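PDB 6Q2F: glycoside hydrolase family protein from Novosphingobium sp. PP1Y, which is an alpha-L-rhamnosidase that probably hydrolyses the glycosidic bonds of terminal alpha-L-rhamnose residues, releasing the sugar. Local coordinates for residues E903-A914 and H955-F966. Numbering follows the deposited sequence.
Sequences EIYYLVNQQEAA and HLDGDEAVFVVF
Over one face of the Phe963 ring lies CD1 of Tyr906, 3.3 Å from Phe963 CZ and offset toward the rim, while CG2 of Ile904 meets the same phenyl at its edge, near its plane, 3.6 Å from Phe963 CD2. The two rings are inclined by 35°. A trans first torsion of Tyr906 (chi1 -179°) leans the phenol along the strand as it rises off the sheet, bringing its OH 3.5 Å from Ala961 CB. Beyond these residues, helix 712-726 packs on Phe963 and helix 657-670 on Tyr906. An alanine at Phe963 would remove the phenyl, and would probably leave Tyr906 and Ile904 facing a gap beneath helix 712-726. On the other side of the sheet the planes of the Tyr905 and Phe966 rings are steeply inclined, in an oblique meeting with Tyr905 CD1 3.7 Å from Phe966 CE1; Phe921 adjoins both, and the Tyr905 hydroxyl bonds to Asp880.

Between these two layers, paired backbone hydrogen bonds join Glu903 to Phe966, Tyr905 to Val964 and Leu907 to Val962, and Asn909 N to Glu960 O prolongs the ladder. Past the strands, the Asn909 amide grips both loops through ND2: it donates to Asp957 O at 2.9 Å and to Ala913 O at 3.2 Å, both acceptors close to its amide plane, which should fix the rotation of the group. Asp957 O takes Glu960 N from the opposite face of its carbonyl, closing the type II turn 957-960. Asp959 N bonds to Gln911 O, and its carboxylate forms a salt bridge with Arg614.

Joined by buried Asn909, the adjacent loops 909-914 and 957-960 each link the antiparallel pair 902-908/961-967, helix-covered on its Tyr906, Ala961 and Phe963 face, to the pair 915-921/949-956, a topology consistent with a beta-sandwich.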
loop_
_atom_site.group_PDB
_atom_site.type_symbol
_atom_site.label_atom_id
_atom_site.label_comp_id
_atom_site.label_asym_id
_atom_site.label_seq_id
_atom_site.Cartn_x
_atom_site.Cartn_y
_atom_site.Cartn_z
ATOM N N GLU A 903 -28.604 -5.982 9.893
ATOM C CA GLU A 903 -27.595 -6.062 8.848
ATOM C C GLU A 903 -27.546 -4.762 8.057
ATOM O O GLU A 903 -28.552 -4.066 7.917
ATOM C CB GLU A 903 -27.903 -7.204 7.877
ATOM C CG GLU A 903 -28.459 -8.419 8.555
ATOM C CD GLU A 903 -27.501 -8.948 9.584
ATOM O OE1 GLU A 903 -26.314 -9.128 9.231
ATOM O OE2 GLU A 903 -27.922 -9.160 10.735
ATOM N N ILE A 904 -26.365 -4.456 7.532
ATOM C CA ILE A 904 -26.180 -3.376 6.576
ATOM C C ILE A 904 -25.381 -3.942 5.415
ATOM O O ILE A 904 -24.265 -4.427 5.618
ATOM C CB ILE A 904 -25.446 -2.179 7.186
ATOM C CG1 ILE A 904 -26.224 -1.614 8.370
ATOM C CG2 ILE A 904 -25.212 -1.116 6.111
ATOM C CD1 ILE A 904 -25.360 -0.680 9.196
ATOM N N TYR A 905 -25.962 -3.919 4.212
ATOM C CA TYR A 905 -25.233 -4.265 3.000
ATOM C C TYR A 905 -24.895 -3.001 2.239
ATOM O O TYR A 905 -25.735 -2.112 2.093
ATOM C CB TYR A 905 -26.030 -5.214 2.102
ATOM C CG TYR A 905 -26.137 -6.611 2.637
ATOM C CD1 TYR A 905 -27.108 -6.927 3.580
ATOM C CD2 TYR A 905 -25.289 -7.620 2.200
ATOM C CE1 TYR A 905 -27.238 -8.208 4.085
ATOM C CE2 TYR A 905 -25.411 -8.918 2.711
ATOM C CZ TYR A 905 -26.396 -9.197 3.647
ATOM O OH TYR A 905 -26.553 -10.461 4.164
ATOM N N TYR A 906 -23.650 -2.912 1.794
ATOM C CA TYR A 906 -23.184 -1.824 0.951
ATOM C C TYR A 906 -22.946 -2.392 -0.431
ATOM O O TYR A 906 -22.200 -3.360 -0.566
ATOM C CB TYR A 906 -21.891 -1.224 1.508
ATOM C CG TYR A 906 -21.326 -0.062 0.718
ATOM C CD1 TYR A 906 -22.051 1.111 0.539
ATOM C CD2 TYR A 906 -20.061 -0.131 0.165
ATOM C CE1 TYR A 906 -21.518 2.193 -0.167
ATOM C CE2 TYR A 906 -19.526 0.936 -0.540
ATOM C CZ TYR A 906 -20.245 2.091 -0.693
ATOM O OH TYR A 906 -19.673 3.143 -1.394
ATOM N N LEU A 907 -23.564 -1.783 -1.445
ATOM C CA LEU A 907 -23.476 -2.228 -2.831
ATOM C C LEU A 907 -22.939 -1.100 -3.709
ATOM O O LEU A 907 -23.325 0.067 -3.543
ATOM C CB LEU A 907 -24.848 -2.651 -3.369
ATOM C CG LEU A 907 -25.737 -3.620 -2.579
ATOM C CD1 LEU A 907 -26.950 -4.032 -3.421
ATOM C CD2 LEU A 907 -24.955 -4.847 -2.180
ATOM N N VAL A 908 -22.084 -1.444 -4.675
ATOM C CA VAL A 908 -21.594 -0.465 -5.645
ATOM C C VAL A 908 -21.730 -1.046 -7.040
ATOM O O VAL A 908 -21.121 -2.078 -7.344
ATOM C CB VAL A 908 -20.137 -0.066 -5.395
ATOM C CG1 VAL A 908 -19.740 1.040 -6.411
ATOM C CG2 VAL A 908 -19.970 0.396 -3.963
ATOM N N ASN A 909 -22.503 -0.373 -7.893
ATOM C CA ASN A 909 -22.588 -0.737 -9.303
ATOM C C ASN A 909 -21.365 -0.165 -10.004
ATOM O O ASN A 909 -21.332 1.006 -10.386
ATOM C CB ASN A 909 -23.880 -0.224 -9.929
ATOM C CG ASN A 909 -23.858 -0.295 -11.439
ATOM O OD1 ASN A 909 -23.243 -1.184 -12.015
ATOM N ND2 ASN A 909 -24.540 0.650 -12.095
ATOM N N GLN A 910 -20.349 -1.005 -10.193
ATOM C CA GLN A 910 -19.106 -0.551 -10.808
ATOM C C GLN A 910 -19.198 -0.488 -12.325
ATOM O O GLN A 910 -18.332 -1.024 -13.026
ATOM C CB GLN A 910 -17.951 -1.458 -10.414
ATOM C CG GLN A 910 -17.617 -1.382 -8.959
ATOM C CD GLN A 910 -16.455 -2.288 -8.597
ATOM O OE1 GLN A 910 -16.126 -3.228 -9.318
ATOM N NE2 GLN A 910 -15.801 -1.974 -7.494
ATOM N N GLN A 911 -20.239 0.142 -12.825
ATOM C CA GLN A 911 -20.400 0.270 -14.250
ATOM C C GLN A 911 -21.072 1.568 -14.601
ATOM O O GLN A 911 -21.886 2.042 -13.856
ATOM C CB GLN A 911 -21.233 -0.877 -14.788
ATOM C CG GLN A 911 -20.475 -2.163 -15.008
ATOM C CD GLN A 911 -20.432 -3.062 -13.793
ATOM O OE1 GLN A 911 -21.161 -2.874 -12.850
ATOM N NE2 GLN A 911 -19.564 -4.023 -13.827
ATOM N N GLU A 912 -20.739 2.134 -15.749
ATOM C CA GLU A 912 -21.433 3.337 -16.194
ATOM C C GLU A 912 -22.900 3.054 -16.495
ATOM O O GLU A 912 -23.748 3.921 -16.263
ATOM C CB GLU A 912 -20.738 3.943 -17.415
ATOM C CG GLU A 912 -19.500 4.755 -17.043
ATOM C CD GLU A 912 -18.685 5.187 -18.244
ATOM O OE1 GLU A 912 -18.192 4.306 -18.979
ATOM O OE2 GLU A 912 -18.542 6.412 -18.447
ATOM N N ALA A 913 -23.222 1.860 -16.985
ATOM C CA ALA A 913 -24.603 1.528 -17.326
ATOM C C ALA A 913 -25.428 1.243 -16.076
ATOM O O ALA A 913 -25.023 0.459 -15.213
ATOM C CB ALA A 913 -24.656 0.316 -18.255
ATOM N N ALA A 914 -26.591 1.880 -15.995
ATOM C CA ALA A 914 -27.552 1.570 -14.951
ATOM C C ALA A 914 -27.919 0.089 -14.996
ATOM O O ALA A 914 -27.872 -0.552 -16.048
ATOM C CB ALA A 914 -28.815 2.417 -15.115
ATOM N N HIS A 955 -32.938 -0.757 -8.525
ATOM C CA HIS A 955 -32.415 -0.016 -9.655
ATOM C C HIS A 955 -31.167 0.698 -9.180
ATOM O O HIS A 955 -31.192 1.377 -8.151
ATOM C CB HIS A 955 -33.409 0.998 -10.215
ATOM C CG HIS A 955 -32.830 1.811 -11.326
ATOM N ND1 HIS A 955 -32.819 1.372 -12.632
ATOM C CD2 HIS A 955 -32.171 2.995 -11.316
ATOM C CE1 HIS A 955 -32.218 2.275 -13.387
ATOM N NE2 HIS A 955 -31.813 3.267 -12.614
ATOM N N LEU A 956 -30.084 0.541 -9.918
ATOM C CA LEU A 956 -28.832 1.200 -9.589
ATOM C C LEU A 956 -28.426 2.072 -10.767
ATOM O O LEU A 956 -28.270 1.572 -11.884
ATOM C CB LEU A 956 -27.753 0.166 -9.262
ATOM C CG LEU A 956 -27.983 -0.584 -7.946
ATOM C CD1 LEU A 956 -26.948 -1.696 -7.754
ATOM C CD2 LEU A 956 -27.936 0.398 -6.787
ATOM N N ASP A 957 -28.286 3.372 -10.526
ATOM C CA ASP A 957 -27.716 4.224 -11.556
ATOM C C ASP A 957 -26.266 3.814 -11.796
ATOM O O ASP A 957 -25.651 3.105 -10.987
ATOM C CB ASP A 957 -27.784 5.699 -11.152
ATOM C CG ASP A 957 -29.196 6.175 -10.893
ATOM O OD1 ASP A 957 -30.101 5.800 -11.679
ATOM O OD2 ASP A 957 -29.395 6.926 -9.909
ATOM N N GLY A 958 -25.716 4.265 -12.921
ATOM C CA GLY A 958 -24.299 4.056 -13.151
ATOM C C GLY A 958 -23.469 4.575 -11.987
ATOM O O GLY A 958 -23.692 5.693 -11.512
ATOM N N ASP A 959 -22.542 3.759 -11.491
ATOM C CA ASP A 959 -21.687 4.118 -10.358
ATOM C C ASP A 959 -22.481 4.418 -9.087
ATOM O O ASP A 959 -21.943 5.008 -8.145
ATOM C CB ASP A 959 -20.777 5.313 -10.680
ATOM C CG ASP A 959 -19.797 5.026 -11.796
ATOM O OD1 ASP A 959 -19.382 3.861 -11.960
ATOM O OD2 ASP A 959 -19.424 5.987 -12.506
ATOM N N GLU A 960 -23.755 4.048 -9.015
ATOM C CA GLU A 960 -24.472 4.278 -7.773
ATOM C C GLU A 960 -23.935 3.373 -6.669
ATOM O O GLU A 960 -23.613 2.200 -6.890
ATOM C CB GLU A 960 -25.974 4.049 -7.923
ATOM C CG GLU A 960 -26.725 4.415 -6.633
ATOM C CD GLU A 960 -28.230 4.316 -6.770
ATOM O OE1 GLU A 960 -28.699 4.096 -7.901
ATOM O OE2 GLU A 960 -28.930 4.450 -5.745
ATOM N N ALA A 961 -23.831 3.944 -5.480
ATOM C CA ALA A 961 -23.534 3.241 -4.253
ATOM C C ALA A 961 -24.712 3.432 -3.318
ATOM O O ALA A 961 -25.247 4.534 -3.215
ATOM C CB ALA A 961 -22.248 3.783 -3.609
ATOM N N VAL A 962 -25.113 2.373 -2.618
ATOM C CA VAL A 962 -26.287 2.479 -1.768
ATOM C C VAL A 962 -26.187 1.472 -0.642
ATOM O O VAL A 962 -25.550 0.425 -0.770
ATOM C CB VAL A 962 -27.587 2.286 -2.585
ATOM C CG1 VAL A 962 -27.796 0.811 -2.936
ATOM C CG2 VAL A 962 -28.788 2.870 -1.841
ATOM N N PHE A 963 -26.825 1.798 0.471
ATOM C CA PHE A 963 -26.900 0.893 1.597
ATOM C C PHE A 963 -28.280 0.251 1.617
ATOM O O PHE A 963 -29.298 0.948 1.520
ATOM C CB PHE A 963 -26.602 1.650 2.890
ATOM C CG PHE A 963 -25.175 2.134 2.991
ATOM C CD1 PHE A 963 -24.792 3.349 2.434
ATOM C CD2 PHE A 963 -24.219 1.362 3.631
ATOM C CE1 PHE A 963 -23.471 3.793 2.520
ATOM C CE2 PHE A 963 -22.893 1.792 3.734
ATOM C CZ PHE A 963 -22.518 3.006 3.183
ATOM N N VAL A 964 -28.309 -1.073 1.677
ATOM C CA VAL A 964 -29.544 -1.822 1.888
ATOM C C VAL A 964 -29.503 -2.264 3.342
ATOM O O VAL A 964 -28.661 -3.075 3.744
ATOM C CB VAL A 964 -29.691 -2.994 0.909
ATOM C CG1 VAL A 964 -31.108 -3.614 1.001
ATOM C CG2 VAL A 964 -29.455 -2.512 -0.516
ATOM N N VAL A 965 -30.374 -1.683 4.150
ATOM C CA VAL A 965 -30.308 -1.776 5.602
ATOM C C VAL A 965 -31.434 -2.680 6.085
ATOM O O VAL A 965 -32.601 -2.472 5.728
ATOM C CB VAL A 965 -30.403 -0.373 6.225
ATOM C CG1 VAL A 965 -30.461 -0.468 7.730
ATOM C CG2 VAL A 965 -29.207 0.448 5.774
ATOM N N PHE A 966 -31.082 -3.671 6.907
ATOM C CA PHE A 966 -32.027 -4.656 7.449
ATOM C C PHE A 966 -32.032 -4.542 8.966
ATOM O O PHE A 966 -31.392 -5.338 9.657
ATOM C CB PHE A 966 -31.651 -6.036 7.044
ATOM C CG PHE A 966 -31.705 -6.286 5.575
ATOM C CD1 PHE A 966 -30.638 -5.951 4.755
ATOM C CD2 PHE A 966 -32.817 -6.889 5.015
ATOM C CE1 PHE A 966 -30.690 -6.213 3.404
ATOM C CE2 PHE A 966 -32.869 -7.147 3.670
ATOM C CZ PHE A 966 -31.814 -6.810 2.864
#